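PDB 1W07: peroxisomal acyl-coenzyme A oxidase 1 from Arabidopsis thaliana, which catalyses the FAD-dependent desaturation of long- and medium-chain acyl-CoAs to 2-trans-enoyl-CoAs, reducing O2 to hydrogen peroxide in peroxisomal beta-oxidation. Local coordinates for residues F48-R53 and Y613-L618; E488-R493 and H565-D570; T359-L362 and A368-P371. The protein carries 1 engineered substitution. All coordinates share one frame; numbering follows the deposited sequence.

Contact 1: residues F48-R53 and Y613-L618; sequences FEKSNR and YLNSVL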
# COMPACT_ATOMS: atom_id res chain seq x y z
N PHE B 48 -10.44 8.52 26.01
CA PHE B 48 -10.45 8.06 24.61
C PHE B 48 -9.45 8.73 23.68
O PHE B 48 -9.60 8.71 22.46
CB PHE B 48 -11.87 8.21 24.05
CG PHE B 48 -12.90 7.34 24.74
CD1 PHE B 48 -14.22 7.76 24.87
CD2 PHE B 48 -12.54 6.08 25.25
CE1 PHE B 48 -15.18 6.95 25.49
CE2 PHE B 48 -13.50 5.26 25.88
CZ PHE B 48 -14.82 5.70 26.00
N GLU B 49 -8.42 9.32 24.27
CA GLU B 49 -7.36 9.95 23.50
C GLU B 49 -6.66 8.86 22.70
O GLU B 49 -6.47 7.75 23.21
CB GLU B 49 -6.36 10.62 24.45
CG GLU B 49 -5.09 11.09 23.76
CD GLU B 49 -4.05 11.60 24.74
OE1 GLU B 49 -3.87 10.97 25.81
OE2 GLU B 49 -3.39 12.62 24.43
N LYS B 50 -6.28 9.16 21.46
CA LYS B 50 -5.59 8.16 20.65
C LYS B 50 -4.52 8.74 19.73
O LYS B 50 -3.97 8.01 18.90
CB LYS B 50 -6.57 7.35 19.81
CG LYS B 50 -7.06 8.06 18.55
CD LYS B 50 -8.52 8.46 18.65
CE LYS B 50 -9.38 7.79 17.56
NZ LYS B 50 -9.17 8.15 16.11
N SER B 51 -4.22 10.03 19.84
CA SER B 51 -3.20 10.65 18.99
C SER B 51 -1.79 10.32 19.49
O SER B 51 -0.80 10.59 18.82
CB SER B 51 -3.38 12.17 18.95
OG SER B 51 -3.17 12.76 20.22
N ASN B 52 -1.71 9.71 20.68
CA ASN B 52 -0.44 9.34 21.30
C ASN B 52 -0.21 7.83 21.19
O ASN B 52 0.77 7.28 21.70
CB ASN B 52 -0.45 9.75 22.78
CG ASN B 52 -1.35 8.85 23.63
OD1 ASN B 52 -2.44 8.48 23.21
ND2 ASN B 52 -0.89 8.52 24.84
N ARG B 53 -1.14 7.18 20.49
CA ARG B 53 -1.13 5.74 20.31
C ARG B 53 0.20 5.18 19.79
O ARG B 53 0.63 4.11 20.22
CB ARG B 53 -2.29 5.36 19.39
CG ARG B 53 -2.60 3.89 19.32
CD ARG B 53 -3.68 3.65 18.29
NE ARG B 53 -5.02 3.93 18.77
CZ ARG B 53 -6.08 4.09 17.99
NH1 ARG B 53 -5.94 4.01 16.67
NH2 ARG B 53 -7.28 4.30 18.51
N TYR B 613 -11.61 12.00 15.73
CA TYR B 613 -11.80 10.74 15.00
C TYR B 613 -10.81 10.62 13.84
O TYR B 613 -10.21 9.56 13.63
CB TYR B 613 -13.22 10.63 14.47
CG TYR B 613 -13.51 9.31 13.81
CD1 TYR B 613 -13.48 8.12 14.54
CD2 TYR B 613 -13.82 9.24 12.45
CE1 TYR B 613 -13.76 6.90 13.93
CE2 TYR B 613 -14.09 8.04 11.83
CZ TYR B 613 -14.07 6.87 12.57
OH TYR B 613 -14.40 5.71 11.96
N LEU B 614 -10.66 11.70 13.08
CA LEU B 614 -9.75 11.71 11.94
C LEU B 614 -8.32 11.53 12.39
O LEU B 614 -7.52 10.92 11.68
CB LEU B 614 -9.87 13.02 11.15
CG LEU B 614 -10.93 13.11 10.04
CD1 LEU B 614 -10.81 14.45 9.32
CD2 LEU B 614 -10.74 11.96 9.06
N ASN B 615 -8.00 12.10 13.56
CA ASN B 615 -6.65 12.00 14.13
C ASN B 615 -5.59 12.31 13.08
O ASN B 615 -4.64 11.55 12.91
CB ASN B 615 -6.45 10.58 14.67
CG ASN B 615 -5.27 10.47 15.60
OD1 ASN B 615 -5.09 11.31 16.49
ND2 ASN B 615 -4.48 9.42 15.43
N SER B 616 -5.76 13.45 12.41
CA SER B 616 -4.88 13.86 11.33
C SER B 616 -4.54 15.33 11.34
O SER B 616 -5.43 16.18 11.35
CB SER B 616 -5.54 13.55 9.99
OG SER B 616 -4.79 14.10 8.92
N VAL B 617 -3.25 15.61 11.32
CA VAL B 617 -2.80 16.99 11.31
C VAL B 617 -2.99 17.57 9.91
O VAL B 617 -3.35 18.73 9.76
CB VAL B 617 -1.29 17.07 11.71
CG1 VAL B 617 -0.80 18.49 11.51
CG2 VAL B 617 -1.10 16.61 13.17
N LEU B 618 -2.77 16.76 8.88
CA LEU B 618 -2.91 17.25 7.52
C LEU B 618 -4.37 17.47 7.16
O LEU B 618 -4.70 18.33 6.34
CB LEU B 618 -2.29 16.26 6.53
CG LEU B 618 -0.85 15.77 6.77
CD1 LEU B 618 -0.42 14.99 5.56
CD2 LEU B 618 0.11 16.95 7.03
O HOH W 1 -6.63 7.14 14.51

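Contact 2: residues E488-R493 and H565-D570; sequences EARALR and HKHLGD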
# COMPACT_ATOMS: atom_id res chain seq x y z
N GLU B 488 -22.85 -3.44 -18.71
CA GLU B 488 -23.50 -4.75 -18.79
C GLU B 488 -22.89 -5.54 -19.94
O GLU B 488 -22.55 -6.71 -19.78
CB GLU B 488 -25.01 -4.60 -18.99
CG GLU B 488 -25.74 -3.90 -17.86
CD GLU B 488 -27.24 -3.80 -18.09
OE1 GLU B 488 -27.64 -3.73 -19.27
OE2 GLU B 488 -28.01 -3.78 -17.11
N ALA B 489 -22.74 -4.90 -21.08
CA ALA B 489 -22.14 -5.55 -22.25
C ALA B 489 -20.72 -6.01 -21.96
O ALA B 489 -20.34 -7.14 -22.26
CB ALA B 489 -22.14 -4.60 -23.43
N ARG B 490 -19.92 -5.13 -21.37
CA ARG B 490 -18.54 -5.45 -21.04
C ARG B 490 -18.43 -6.66 -20.11
O ARG B 490 -17.60 -7.55 -20.32
CB ARG B 490 -17.87 -4.22 -20.42
CG ARG B 490 -16.53 -4.48 -19.79
CD ARG B 490 -16.61 -4.33 -18.28
NE ARG B 490 -15.30 -4.43 -17.63
CZ ARG B 490 -15.04 -3.93 -16.42
NH1 ARG B 490 -16.00 -3.29 -15.75
NH2 ARG B 490 -13.84 -4.06 -15.89
N ALA B 491 -19.28 -6.70 -19.09
CA ALA B 491 -19.28 -7.81 -18.13
C ALA B 491 -19.78 -9.10 -18.77
O ALA B 491 -19.14 -10.15 -18.65
CB ALA B 491 -20.16 -7.46 -16.94
N LEU B 492 -20.92 -9.03 -19.45
CA LEU B 492 -21.50 -10.19 -20.11
C LEU B 492 -20.53 -10.75 -21.15
O LEU B 492 -20.34 -11.96 -21.24
CB LEU B 492 -22.82 -9.81 -20.79
CG LEU B 492 -23.52 -10.91 -21.61
CD1 LEU B 492 -23.81 -12.11 -20.74
CD2 LEU B 492 -24.81 -10.35 -22.17
N ARG B 493 -19.93 -9.86 -21.93
CA ARG B 493 -18.98 -10.24 -22.95
C ARG B 493 -17.81 -11.03 -22.36
O ARG B 493 -17.43 -12.07 -22.89
CB ARG B 493 -18.47 -8.99 -23.67
CG ARG B 493 -17.27 -9.20 -24.57
CD ARG B 493 -17.60 -10.04 -25.78
NE ARG B 493 -17.28 -9.34 -27.02
CZ ARG B 493 -17.35 -9.89 -28.23
NH1 ARG B 493 -17.75 -11.15 -28.34
NH2 ARG B 493 -17.04 -9.19 -29.31
N HIS B 565 -12.38 4.08 -18.15
CA HIS B 565 -11.05 4.44 -18.60
C HIS B 565 -10.00 3.47 -18.07
O HIS B 565 -9.13 3.01 -18.81
CB HIS B 565 -10.73 5.88 -18.16
CG HIS B 565 -9.37 6.35 -18.57
ND1 HIS B 565 -8.23 6.06 -17.84
CD2 HIS B 565 -8.97 7.09 -19.63
CE1 HIS B 565 -7.19 6.62 -18.43
NE2 HIS B 565 -7.61 7.24 -19.52
N LYS B 566 -10.07 3.16 -16.78
CA LYS B 566 -9.11 2.25 -16.16
C LYS B 566 -9.15 0.85 -16.78
O LYS B 566 -8.11 0.19 -16.90
CB LYS B 566 -9.40 2.16 -14.65
CG LYS B 566 -8.49 1.20 -13.89
CD LYS B 566 -8.78 1.26 -12.39
CE LYS B 566 -7.99 0.21 -11.61
NZ LYS B 566 -6.52 0.31 -11.84
N HIS B 567 -10.33 0.41 -17.19
CA HIS B 567 -10.48 -0.92 -17.80
C HIS B 567 -10.88 -0.78 -19.26
O HIS B 567 -11.57 -1.64 -19.80
CB HIS B 567 -11.56 -1.70 -17.05
CG HIS B 567 -11.20 -2.00 -15.62
ND1 HIS B 567 -10.21 -2.88 -15.27
CD2 HIS B 567 -11.70 -1.51 -14.46
CE1 HIS B 567 -10.10 -2.92 -13.95
NE2 HIS B 567 -11.00 -2.10 -13.44
N LEU B 568 -10.44 0.31 -19.88
CA LEU B 568 -10.74 0.61 -21.28
C LEU B 568 -10.64 -0.63 -22.19
O LEU B 568 -11.53 -0.87 -23.01
CB LEU B 568 -9.80 1.71 -21.79
CG LEU B 568 -10.02 2.21 -23.24
CD1 LEU B 568 -11.41 2.79 -23.35
CD2 LEU B 568 -8.97 3.26 -23.62
N GLY B 569 -9.57 -1.40 -22.03
CA GLY B 569 -9.38 -2.59 -22.83
C GLY B 569 -10.58 -3.52 -22.84
O GLY B 569 -10.90 -4.11 -23.88
N ASP B 570 -11.25 -3.67 -21.69
CA ASP B 570 -12.43 -4.53 -21.58
C ASP B 570 -13.60 -4.01 -22.44
O ASP B 570 -14.29 -4.80 -23.09
CB ASP B 570 -12.93 -4.62 -20.13
CG ASP B 570 -11.94 -5.30 -19.19
OD1 ASP B 570 -10.97 -5.93 -19.66
OD2 ASP B 570 -12.16 -5.20 -17.96
O HOH W 2 -15.37 -7.59 -22.79

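Contact 3: residues T359-L362 and A368-P371; sequences TERL and ATLP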
# COMPACT_ATOMS: atom_id res chain seq x y z
N THR B 359 -32.88 -12.59 4.56
CA THR B 359 -33.20 -13.11 5.88
C THR B 359 -34.69 -13.44 5.98
O THR B 359 -35.07 -14.49 6.51
CB THR B 359 -32.83 -12.09 6.98
OG1 THR B 359 -31.41 -11.87 6.96
CG2 THR B 359 -33.24 -12.59 8.35
N GLU B 360 -35.52 -12.54 5.47
CA GLU B 360 -36.97 -12.73 5.49
C GLU B 360 -37.35 -14.02 4.77
O GLU B 360 -37.84 -14.97 5.39
CB GLU B 360 -37.67 -11.57 4.80
CG GLU B 360 -37.22 -10.19 5.22
CD GLU B 360 -37.83 -9.74 6.52
OE1 GLU B 360 -38.03 -8.52 6.67
OE2 GLU B 360 -38.09 -10.60 7.40
N ARG B 361 -37.12 -14.04 3.46
CA ARG B 361 -37.45 -15.20 2.64
C ARG B 361 -36.83 -16.47 3.20
O ARG B 361 -37.42 -17.54 3.12
CB ARG B 361 -36.98 -14.98 1.20
CG ARG B 361 -35.52 -14.60 1.09
CD ARG B 361 -35.17 -14.31 -0.34
NE ARG B 361 -36.07 -13.32 -0.94
CZ ARG B 361 -36.81 -13.56 -2.02
NH1 ARG B 361 -36.75 -14.75 -2.62
NH2 ARG B 361 -37.59 -12.61 -2.52
N LEU B 362 -35.64 -16.34 3.76
CA LEU B 362 -34.94 -17.49 4.34
C LEU B 362 -35.72 -18.06 5.53
O LEU B 362 -35.62 -19.25 5.82
CB LEU B 362 -33.53 -17.08 4.80
CG LEU B 362 -32.37 -17.66 3.99
CD1 LEU B 362 -32.52 -17.28 2.53
CD2 LEU B 362 -31.05 -17.14 4.55
N ALA B 368 -34.61 -19.36 -3.02
CA ALA B 368 -34.53 -19.08 -4.45
C ALA B 368 -33.45 -18.06 -4.82
O ALA B 368 -32.77 -18.21 -5.84
CB ALA B 368 -35.88 -18.61 -4.96
N THR B 369 -33.29 -17.03 -4.00
CA THR B 369 -32.30 -16.00 -4.28
C THR B 369 -30.99 -16.15 -3.51
O THR B 369 -30.12 -15.29 -3.59
CB THR B 369 -32.86 -14.60 -3.97
OG1 THR B 369 -33.07 -14.48 -2.55
CG2 THR B 369 -34.16 -14.38 -4.71
N LEU B 370 -30.86 -17.24 -2.76
CA LEU B 370 -29.66 -17.48 -1.97
C LEU B 370 -28.37 -17.48 -2.80
O LEU B 370 -27.38 -16.84 -2.43
CB LEU B 370 -29.78 -18.81 -1.22
CG LEU B 370 -28.72 -19.08 -0.16
CD1 LEU B 370 -28.70 -17.93 0.85
CD2 LEU B 370 -29.00 -20.42 0.53
N PRO B 371 -28.35 -18.20 -3.94
CA PRO B 371 -27.15 -18.23 -4.78
C PRO B 371 -26.70 -16.84 -5.22
O PRO B 371 -25.52 -16.50 -5.14
CB PRO B 371 -27.58 -19.10 -5.96
CG PRO B 371 -28.54 -20.06 -5.33
CD PRO B 371 -29.36 -19.14 -4.45

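Contact 1: residues F48-R53 and Y613-L618
The flat amide of N615 meets the backbone and CB of S51. Its OD1 end does the touching, 3.1 Å from S51 CB, while N615 ND2 sits near K50 O at a longer 3.8 Å. The second flat group is the guanidinium of R53. K50 CG lies over one of its faces, offset toward the rim. R53 is itself held by a salt bridge to E412 and by hydrogen bonds to D94 O and Q95.

N615 is the first residue after helix 611-614 and has positive phi. Its CG is anti to the backbone N (chi1 -165°), which sends the amide across to the type I turn K50-R53. K50 reaches the same helix end by another route. Its chain bends at chi2, chi3 and chi4 and brings NZ to the carbonyl of Y613. The K50 NZ to Y613 O bond is 3.0 Å long but weak. The stronger partner of K50 NZ is D94, through a salt bridge. A water accepts from K50 NZ at 3.2 Å and, weakly, from N615 ND2.

The contact joins a loop of the N-terminal region to a helix end near the C-terminus. Its chemistry is polar. The ammonium of K50, paired with D94, also donates to a carbonyl at the C-terminal end of helix 611-614 and to a water. Its charge probably suits the negative end of that helix dipole.

Contact 2: residues E488-R493 and H565-D570
R490 and D570 form a side-on salt bridge between two helices of the helical C-terminal region. R490 lies midway along the first segment, on helix 480-503. D570 belongs to the short helix 568-572, which follows helix 548-566 after a break at H567.

The R490 side chain starts with CG anti to the backbone N and bends at chi2. Its CG packs on D570 CB at 3.6 Å. Both NE and NH2 then bond to one oxygen. R490 NH2 to D570 OD2 is 2.9 Å, at 157°, and uses the anti lone pair. R490 NE to D570 OD2 is longer, 3.2 Å, and more bent at 139°. The oxygen lies in the guanidinium plane. R490 NH2 also stands over one face of the H567 ring, 3.4 Å from H567 CG, with the two planes 33° apart. H567 is the N-cap residue of helix 568-572. R490 NH1 bonds Q528 OE1 of helix 516-538. The backbone takes part too: a water donates to D570 O at 3.0 Å and weakly to R490 O.

Contact 3: residues T359-L362 and A368-P371
L362 and L370 make the buried apolar part of this contact, and R361 and T369 make the more exposed polar part. The segments flank the short connection between helix 328-363 and helix 370-398. Both helices belong to the C-alpha1 region, which in this family forms a helical bundle.

On the buried side, the leucines meet methyl to methyl, L362 CD1 to L370 CD1 at 4.2 Å. Neither CB points straight at the other segment, but both side-chain ends come nearer. L362 also packs on L276 and F367, and L370 on Q275.

On the outer side, R361 and T369 cross at about a right angle. T369 OG1 lies 3.1 Å from R361 CD. T369 CG2 sits over one face of the guanidinium, 3.3 Å from R361 NH1. The R361 chain leaves with CG between the backbone N and the carbonyl carbon (chi1 53°) and bends at chi3 (53°). That path brings one guanidinium face under T369 CG2. The charge is met by neighbours: R361 NE forms a salt bridge with D357, one turn earlier on the helix, and R361 NH1 one with D366 of the connection.

The segments touch by packing alone: methyl on methyl at the leucines, and the threonine's hydroxyl and methyl against the arginine's CD and guanidinium. No hydrogen bond joins them. The polar hold runs through D366, whose carboxylate ties R361 to A368 N.

None of the three contacts is wholly core. Each mixes buried with partly exposed residues, such as buried R490 facing D570 and H567 in contact 2. All lie 21 to 25 Å from the chain's centre and away from the FAD site. Contact 1 joins sequence-distant N- and C-terminal regions, and the loop it closes contains the other two. Contact 3 closes a short connection between consecutive helices, and contact 2 links helices within the C-terminal region. Only contact 2 has a direct salt bridge between its segments. Contact 1 relies on a weak bond and a water, contact 3 on leucine packing and an arginine against a threonine. Contact 2 also adjoins the second subunit, where L568 packs on G569 of that chain.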